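Local structure of tryptophan--tRNA ligase (Pyrococcus horikoshii, 3JXE) at residues B[42-55]-B[92-104]. The protein catalyses the ATP-dependent attachment of L-tryptophan to its cognate tRNA, releasing AMP and diphosphate. Sequence-based numbering, arbitrary orientation.
Sequences TKSELPIFFRRKFF and IPFFATKWLQEKF. With TYM (tryptophanyl-5'AMP), chain E.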
loop_
_atom_site.group_PDB
_atom_site.type_symbol
_atom_site.label_atom_id
_atom_site.label_comp_id
_atom_site.label_asym_id
_atom_site.label_seq_id
_atom_site.Cartn_x
_atom_site.Cartn_y
_atom_site.Cartn_z
ATOM N N THR B 42 36.914 -11.214 -5.227
ATOM C CA THR B 42 36.269 -12.460 -4.802
ATOM C C THR B 42 37.269 -13.614 -4.717
ATOM O O THR B 42 36.978 -14.653 -4.116
ATOM C CB THR B 42 35.110 -12.859 -5.744
ATOM O OG1 THR B 42 35.590 -12.954 -7.091
ATOM C CG2 THR B 42 33.988 -11.832 -5.683
ATOM N N LYS B 43 38.437 -13.415 -5.331
ATOM C CA LYS B 43 39.553 -14.371 -5.309
ATOM C C LYS B 43 39.174 -15.731 -5.903
ATOM O O LYS B 43 39.672 -16.771 -5.462
ATOM C CB LYS B 43 40.102 -14.532 -3.882
ATOM C CG LYS B 43 41.628 -14.560 -3.781
ATOM C CD LYS B 43 42.203 -13.173 -3.478
ATOM C CE LYS B 43 41.971 -12.776 -2.020
ATOM N NZ LYS B 43 42.354 -11.360 -1.752
ATOM N N SER B 44 38.296 -15.715 -6.905
ATOM C CA SER B 44 37.805 -16.944 -7.535
ATOM C C SER B 44 37.407 -16.729 -8.997
ATOM O O SER B 44 37.445 -15.603 -9.500
ATOM C CB SER B 44 36.628 -17.525 -6.738
ATOM O OG SER B 44 35.575 -16.584 -6.616
ATOM N N GLU B 45 37.033 -17.817 -9.670
ATOM C CA GLU B 45 36.598 -17.765 -11.066
ATOM C C GLU B 45 35.125 -17.369 -11.168
ATOM O O GLU B 45 34.326 -17.668 -10.276
ATOM C CB GLU B 45 36.833 -19.112 -11.758
ATOM C CG GLU B 45 36.868 -19.034 -13.289
ATOM C CD GLU B 45 36.500 -20.347 -13.974
ATOM O OE1 GLU B 45 36.210 -20.319 -15.190
ATOM O OE2 GLU B 45 36.493 -21.405 -13.306
ATOM N N LEU B 46 34.781 -16.699 -12.265
ATOM C CA LEU B 46 33.422 -16.216 -12.505
ATOM C C LEU B 46 32.489 -17.321 -13.006
ATOM O O LEU B 46 32.908 -18.173 -13.794
ATOM C CB LEU B 46 33.443 -15.055 -13.504
ATOM C CG LEU B 46 34.122 -13.755 -13.059
ATOM C CD1 LEU B 46 34.469 -12.898 -14.267
ATOM C CD2 LEU B 46 33.251 -12.985 -12.071
ATOM N N PRO B 47 31.220 -17.311 -12.544
ATOM C CA PRO B 47 30.188 -18.260 -12.980
ATOM C C PRO B 47 29.890 -18.177 -14.474
ATOM O O PRO B 47 30.129 -17.141 -15.101
ATOM C CB PRO B 47 28.948 -17.820 -12.194
ATOM C CG PRO B 47 29.466 -17.057 -11.051
ATOM C CD PRO B 47 30.701 -16.377 -11.531
ATOM N N ILE B 48 29.357 -19.270 -15.016
ATOM C CA ILE B 48 29.041 -19.403 -16.442
ATOM C C ILE B 48 28.352 -18.165 -17.042
ATOM O O ILE B 48 28.786 -17.650 -18.073
ATOM C CB ILE B 48 28.230 -20.715 -16.724
ATOM C CG1 ILE B 48 27.829 -20.818 -18.202
ATOM C CG2 ILE B 48 27.025 -20.848 -15.773
ATOM C CD1 ILE B 48 27.004 -22.046 -18.546
ATOM N N PHE B 49 27.305 -17.682 -16.376
ATOM C CA PHE B 49 26.506 -16.559 -16.875
ATOM C C PHE B 49 27.205 -15.201 -16.778
ATOM O O PHE B 49 26.829 -14.258 -17.477
ATOM C CB PHE B 49 25.135 -16.510 -16.186
ATOM C CG PHE B 49 25.177 -16.815 -14.713
ATOM C CD1 PHE B 49 25.634 -15.866 -13.803
ATOM C CD2 PHE B 49 24.749 -18.050 -14.235
ATOM C CE1 PHE B 49 25.673 -16.147 -12.439
ATOM C CE2 PHE B 49 24.782 -18.342 -12.873
ATOM C CZ PHE B 49 25.244 -17.387 -11.973
ATOM N N PHE B 50 28.215 -15.100 -15.916
ATOM C CA PHE B 50 28.993 -13.868 -15.811
ATOM C C PHE B 50 30.088 -13.779 -16.872
ATOM O O PHE B 50 30.145 -12.805 -17.624
ATOM C CB PHE B 50 29.579 -13.678 -14.405
ATOM C CG PHE B 50 28.605 -13.107 -13.406
ATOM C CD1 PHE B 50 27.699 -12.112 -13.778
ATOM C CD2 PHE B 50 28.613 -13.545 -12.085
ATOM C CE1 PHE B 50 26.802 -11.582 -12.854
ATOM C CE2 PHE B 50 27.722 -13.019 -11.152
ATOM C CZ PHE B 50 26.816 -12.036 -11.538
ATOM N N ARG B 51 30.943 -14.798 -16.939
ATOM C CA ARG B 51 32.076 -14.791 -17.871
ATOM C C ARG B 51 31.671 -14.927 -19.339
ATOM O O ARG B 51 32.388 -14.458 -20.224
ATOM C CB ARG B 51 33.135 -15.842 -17.497
ATOM C CG ARG B 51 32.617 -17.256 -17.267
ATOM C CD ARG B 51 33.743 -18.274 -17.410
ATOM N NE ARG B 51 33.673 -19.338 -16.406
ATOM C CZ ARG B 51 32.972 -20.463 -16.532
ATOM N NH1 ARG B 51 32.252 -20.695 -17.623
ATOM N NH2 ARG B 51 32.984 -21.359 -15.554
ATOM N N ARG B 52 30.526 -15.555 -19.594
ATOM C CA ARG B 52 30.020 -15.684 -20.962
ATOM C C ARG B 52 29.064 -14.546 -21.334
ATOM O O ARG B 52 28.385 -14.603 -22.364
ATOM C CB ARG B 52 29.382 -17.058 -21.188
ATOM C CG ARG B 52 30.380 -18.205 -21.146
ATOM C CD ARG B 52 29.732 -19.521 -21.512
ATOM N NE ARG B 52 30.505 -20.659 -21.018
ATOM C CZ ARG B 52 30.061 -21.913 -20.973
ATOM N NH1 ARG B 52 28.839 -22.212 -21.393
ATOM N NH2 ARG B 52 30.844 -22.874 -20.503
ATOM N N LYS B 53 29.033 -13.521 -20.483
ATOM C CA LYS B 53 28.316 -12.260 -20.729
ATOM C C LYS B 53 26.813 -12.406 -20.994
ATOM O O LYS B 53 26.253 -11.732 -21.865
ATOM C CB LYS B 53 29.009 -11.442 -21.833
ATOM C CG LYS B 53 30.356 -10.873 -21.417
ATOM C CD LYS B 53 31.126 -10.321 -22.605
ATOM C CE LYS B 53 32.503 -9.834 -22.177
ATOM N NZ LYS B 53 33.323 -9.393 -23.339
ATOM N N PHE B 54 26.169 -13.292 -20.237
ATOM C CA PHE B 54 24.711 -13.379 -20.229
ATOM C C PHE B 54 24.169 -12.167 -19.481
ATOM O O PHE B 54 23.144 -11.594 -19.860
ATOM C CB PHE B 54 24.241 -14.682 -19.578
ATOM C CG PHE B 54 22.747 -14.828 -19.520
ATOM C CD1 PHE B 54 22.086 -14.843 -18.298
ATOM C CD2 PHE B 54 21.998 -14.943 -20.688
ATOM C CE1 PHE B 54 20.702 -14.979 -18.239
ATOM C CE2 PHE B 54 20.614 -15.077 -20.640
ATOM C CZ PHE B 54 19.965 -15.096 -19.412
ATOM N N PHE B 55 24.869 -11.791 -18.413
ATOM C CA PHE B 55 24.704 -10.486 -17.801
ATOM C C PHE B 55 25.543 -9.498 -18.604
ATOM O O PHE B 55 26.775 -9.562 -18.600
ATOM C CB PHE B 55 25.125 -10.515 -16.333
ATOM C CG PHE B 55 24.064 -11.043 -15.411
ATOM C CD1 PHE B 55 23.868 -12.412 -15.261
ATOM C CD2 PHE B 55 23.256 -10.168 -14.693
ATOM C CE1 PHE B 55 22.882 -12.902 -14.408
ATOM C CE2 PHE B 55 22.268 -10.646 -13.836
ATOM C CZ PHE B 55 22.081 -12.015 -13.694
ATOM N N ILE B 92 17.707 -17.950 -12.996
ATOM C CA ILE B 92 19.063 -17.454 -13.265
ATOM C C ILE B 92 19.450 -16.236 -12.406
ATOM O O ILE B 92 20.541 -16.225 -11.831
ATOM C CB ILE B 92 19.329 -17.210 -14.778
ATOM C CG1 ILE B 92 19.226 -18.535 -15.545
ATOM C CG2 ILE B 92 20.701 -16.564 -14.989
ATOM C CD1 ILE B 92 19.605 -18.462 -17.019
ATOM N N PRO B 93 18.565 -15.214 -12.309
ATOM C CA PRO B 93 18.861 -14.100 -11.403
ATOM C C PRO B 93 19.174 -14.551 -9.977
ATOM O O PRO B 93 20.048 -13.969 -9.333
ATOM C CB PRO B 93 17.567 -13.280 -11.422
ATOM C CG PRO B 93 16.977 -13.559 -12.745
ATOM C CD PRO B 93 17.288 -15.002 -13.018
ATOM N N PHE B 94 18.478 -15.584 -9.503
ATOM C CA PHE B 94 18.676 -16.104 -8.148
ATOM C C PHE B 94 20.012 -16.826 -7.964
ATOM O O PHE B 94 20.600 -16.776 -6.882
ATOM C CB PHE B 94 17.508 -17.005 -7.739
ATOM C CG PHE B 94 16.214 -16.265 -7.541
ATOM C CD1 PHE B 94 15.285 -16.175 -8.571
ATOM C CD2 PHE B 94 15.928 -15.649 -6.326
ATOM C CE1 PHE B 94 14.085 -15.487 -8.395
ATOM C CE2 PHE B 94 14.731 -14.958 -6.142
ATOM C CZ PHE B 94 13.809 -14.878 -7.179
ATOM N N PHE B 95 20.483 -17.490 -9.018
ATOM C CA PHE B 95 21.800 -18.129 -9.009
ATOM C C PHE B 95 22.924 -17.099 -9.001
ATOM O O PHE B 95 23.961 -17.306 -8.367
ATOM C CB PHE B 95 21.960 -19.077 -10.201
ATOM C CG PHE B 95 21.461 -20.469 -9.940
ATOM C CD1 PHE B 95 20.184 -20.852 -10.337
ATOM C CD2 PHE B 95 22.270 -21.400 -9.292
ATOM C CE1 PHE B 95 19.718 -22.141 -10.093
ATOM C CE2 PHE B 95 21.813 -22.691 -9.042
ATOM C CZ PHE B 95 20.536 -23.063 -9.444
ATOM N N ALA B 96 22.710 -15.996 -9.714
ATOM C CA ALA B 96 23.650 -14.881 -9.729
ATOM C C ALA B 96 23.710 -14.218 -8.359
ATOM O O ALA B 96 24.787 -13.860 -7.883
ATOM C CB ALA B 96 23.258 -13.872 -10.794
ATOM N N THR B 97 22.546 -14.075 -7.729
ATOM C CA THR B 97 22.442 -13.474 -6.404
ATOM C C THR B 97 23.047 -14.386 -5.335
ATOM O O THR B 97 23.597 -13.905 -4.339
ATOM C CB THR B 97 20.978 -13.139 -6.051
ATOM O OG1 THR B 97 20.297 -12.667 -7.220
ATOM C CG2 THR B 97 20.919 -12.064 -4.984
ATOM N N LYS B 98 22.941 -15.698 -5.551
ATOM C CA LYS B 98 23.554 -16.700 -4.678
ATOM C C LYS B 98 25.069 -16.531 -4.644
ATOM O O LYS B 98 25.672 -16.475 -3.572
ATOM C CB LYS B 98 23.194 -18.114 -5.147
ATOM C CG LYS B 98 23.889 -19.230 -4.377
ATOM C CD LYS B 98 23.924 -20.520 -5.181
ATOM C CE LYS B 98 24.704 -21.609 -4.460
ATOM N NZ LYS B 98 24.001 -22.098 -3.239
ATOM N N TRP B 99 25.667 -16.444 -5.830
ATOM C CA TRP B 99 27.109 -16.307 -5.976
ATOM C C TRP B 99 27.623 -14.999 -5.381
ATOM O O TRP B 99 28.689 -14.972 -4.763
ATOM C CB TRP B 99 27.501 -16.405 -7.449
ATOM C CG TRP B 99 28.974 -16.506 -7.664
ATOM C CD1 TRP B 99 29.714 -17.650 -7.719
ATOM C CD2 TRP B 99 29.893 -15.422 -7.855
ATOM N NE1 TRP B 99 31.037 -17.349 -7.936
ATOM C CE2 TRP B 99 31.176 -15.989 -8.022
ATOM C CE3 TRP B 99 29.758 -14.027 -7.901
ATOM C CZ2 TRP B 99 32.320 -15.210 -8.233
ATOM C CZ3 TRP B 99 30.895 -13.253 -8.109
ATOM C CH2 TRP B 99 32.159 -13.849 -8.273
ATOM N N LEU B 100 26.860 -13.922 -5.574
ATOM C CA LEU B 100 27.235 -12.604 -5.064
ATOM C C LEU B 100 27.160 -12.541 -3.541
ATOM O O LEU B 100 28.012 -11.920 -2.908
ATOM C CB LEU B 100 26.380 -11.499 -5.698
ATOM C CG LEU B 100 26.580 -11.185 -7.186
ATOM C CD1 LEU B 100 25.410 -10.373 -7.719
ATOM C CD2 LEU B 100 27.897 -10.468 -7.452
ATOM N N GLN B 101 26.152 -13.189 -2.956
ATOM C CA GLN B 101 26.049 -13.284 -1.500
ATOM C C GLN B 101 27.188 -14.129 -0.937
ATOM O O GLN B 101 27.762 -13.801 0.101
ATOM C CB GLN B 101 24.703 -13.870 -1.068
ATOM C CG GLN B 101 24.595 -14.059 0.460
ATOM C CD GLN B 101 23.209 -14.572 0.857
ATOM O OE1 GLN B 101 22.767 -15.648 0.400
ATOM N NE2 GLN B 101 22.520 -13.814 1.732
ATOM N N GLU B 102 27.504 -15.215 -1.639
ATOM C CA GLU B 102 28.560 -16.137 -1.237
ATOM C C GLU B 102 29.904 -15.417 -1.131
ATOM O O GLU B 102 30.494 -15.346 -0.051
ATOM C CB GLU B 102 28.653 -17.286 -2.245
ATOM C CG GLU B 102 29.162 -18.601 -1.682
ATOM C CD GLU B 102 29.067 -19.730 -2.695
ATOM O OE1 GLU B 102 29.874 -19.744 -3.652
ATOM O OE2 GLU B 102 28.186 -20.603 -2.534
ATOM N N LYS B 103 30.358 -14.856 -2.251
ATOM C CA LYS B 103 31.701 -14.286 -2.356
ATOM C C LYS B 103 31.878 -12.926 -1.675
ATOM O O LYS B 103 32.999 -12.563 -1.308
ATOM C CB LYS B 103 32.132 -14.205 -3.825
ATOM C CG LYS B 103 32.035 -15.521 -4.599
ATOM C CD LYS B 103 33.116 -16.521 -4.195
ATOM C CE LYS B 103 32.918 -17.859 -4.897
ATOM N NZ LYS B 103 34.037 -18.805 -4.620
ATOM N N PHE B 104 30.785 -12.180 -1.510
ATOM C CA PHE B 104 30.843 -10.853 -0.882
ATOM C C PHE B 104 30.322 -10.828 0.554
ATOM O O PHE B 104 30.585 -9.879 1.293
ATOM C CB PHE B 104 30.096 -9.812 -1.722
ATOM C CG PHE B 104 30.778 -9.467 -3.017
ATOM C CD1 PHE B 104 30.272 -9.926 -4.228
ATOM C CD2 PHE B 104 31.920 -8.671 -3.028
ATOM C CE1 PHE B 104 30.895 -9.606 -5.433
ATOM C CE2 PHE B 104 32.551 -8.345 -4.227
ATOM C CZ PHE B 104 32.037 -8.813 -5.432
HETATM P P TYM E . 9.171 -12.155 -12.675
HETATM O O1P TYM E . 8.519 -12.966 -11.622
HETATM O O2P TYM E . 8.482 -11.942 -13.966
HETATM O "O5'" TYM E . 10.615 -12.787 -13.001
HETATM C "C5'" TYM E . 11.528 -13.060 -11.931
HETATM C "C4'" TYM E . 12.982 -12.876 -12.383
HETATM O "O4'" TYM E . 13.208 -13.627 -13.608
HETATM C "C1'" TYM E . 13.725 -12.719 -14.624
HETATM N N9 TYM E . 13.228 -13.276 -15.922
HETATM C C4 TYM E . 13.981 -13.860 -16.854
HETATM N N3 TYM E . 15.300 -14.104 -16.962
HETATM C C2 TYM E . 15.799 -14.713 -18.032
HETATM N N1 TYM E . 15.018 -15.103 -19.029
HETATM C C6 TYM E . 13.690 -14.893 -18.987
HETATM N N6 TYM E . 12.921 -15.292 -19.996
HETATM C C5 TYM E . 13.137 -14.256 -17.879
HETATM N N7 TYM E . 11.901 -13.905 -17.535
HETATM C C8 TYM E . 11.959 -13.314 -16.339
HETATM C "C2'" TYM E . 13.196 -11.345 -14.219
HETATM O "O2'" TYM E . 14.072 -10.324 -14.688
HETATM C "C3'" TYM E . 13.280 -11.410 -12.698
HETATM O "O3'" TYM E . 14.622 -11.121 -12.270
HETATM N NH3 TYM E . 7.763 -7.846 -10.675
HETATM C CA TYM E . 8.856 -8.828 -10.664
HETATM C CB TYM E . 9.105 -9.303 -9.231
HETATM C CG TYM E . 10.211 -8.465 -8.519
HETATM C CD2 TYM E . 11.556 -8.357 -8.853
HETATM C CE2 TYM E . 12.163 -7.496 -7.928
HETATM C CE3 TYM E . 12.318 -8.924 -9.873
HETATM C CD1 TYM E . 10.040 -7.689 -7.425
HETATM N NE1 TYM E . 11.253 -7.081 -7.051
HETATM C CZ2 TYM E . 13.519 -7.212 -8.029
HETATM C CZ3 TYM E . 13.679 -8.632 -9.971
HETATM C CH2 TYM E . 14.280 -7.777 -9.049
HETATM C C TYM E . 8.485 -10.036 -11.532
HETATM O O TYM E . 7.304 -10.332 -11.721
HETATM O OPP TYM E . 9.566 -10.711 -12.048
#
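Pro47 sets its CG over one face of the Trp99 indole, 3.3 Å from the centroid of the five-membered ring and 7° off the normal, a CH-pi contact. With CG anti to the backbone N (chi1 -170°), Trp99 projects from the helix into the chain at 42-47. Lys103 CG, one turn on, backs the opposite face, so the indole is sandwiched between proline and lysine. Phe50 adds an offset edge-to-face pair, its edge turned to the Trp99 face with the planes at 69°, while Leu46 CD2 and Thr42 reach the far end of the six-membered ring at CH2.

Thr42 also puts its methyl over the Phe104 ring, CG2 lying 4.0 Å from the centroid, and against the CB of Lys103. Its hydroxyl is hydrogen-bonded to Thr38 O, four residues earlier. The polar contact across the segments is slight: Lys103 NZ gives a weak hydrogen bond to Ser44 OG at 3.4 Å.

Toward the start of segment 92-104 the packing is apolar. The small side chain of Ala96 lets rings come close to the helix: Phe49 CE1 lies 3.6 Å from Ala96 CA, and Phe55 CZ 3.6 Å from Ala96 CB. Ile92 and Phe54 approach from opposite directions, CG2 to CE1 at 3.6 Å. A Schellman motif at Lys53 ends helix 48-51 and turns the chain into strand 55-59.

On another side of helix 88-104, Thr97 and Leu100 pack on strands 75-80 and 209-214. Pro93 CG touches the tryptophanyl-AMP ribose at O3' (3.4 Å), and Phe54 brings its ring edge to the adenine at C2. The arrangement belongs to the class I synthetase Rossmann fold, whose helix after the first parallel strand, 75-80, starts in the HIGH region and here is overlaid by 42-55, the chain between helix 32-42 and strand 55-59.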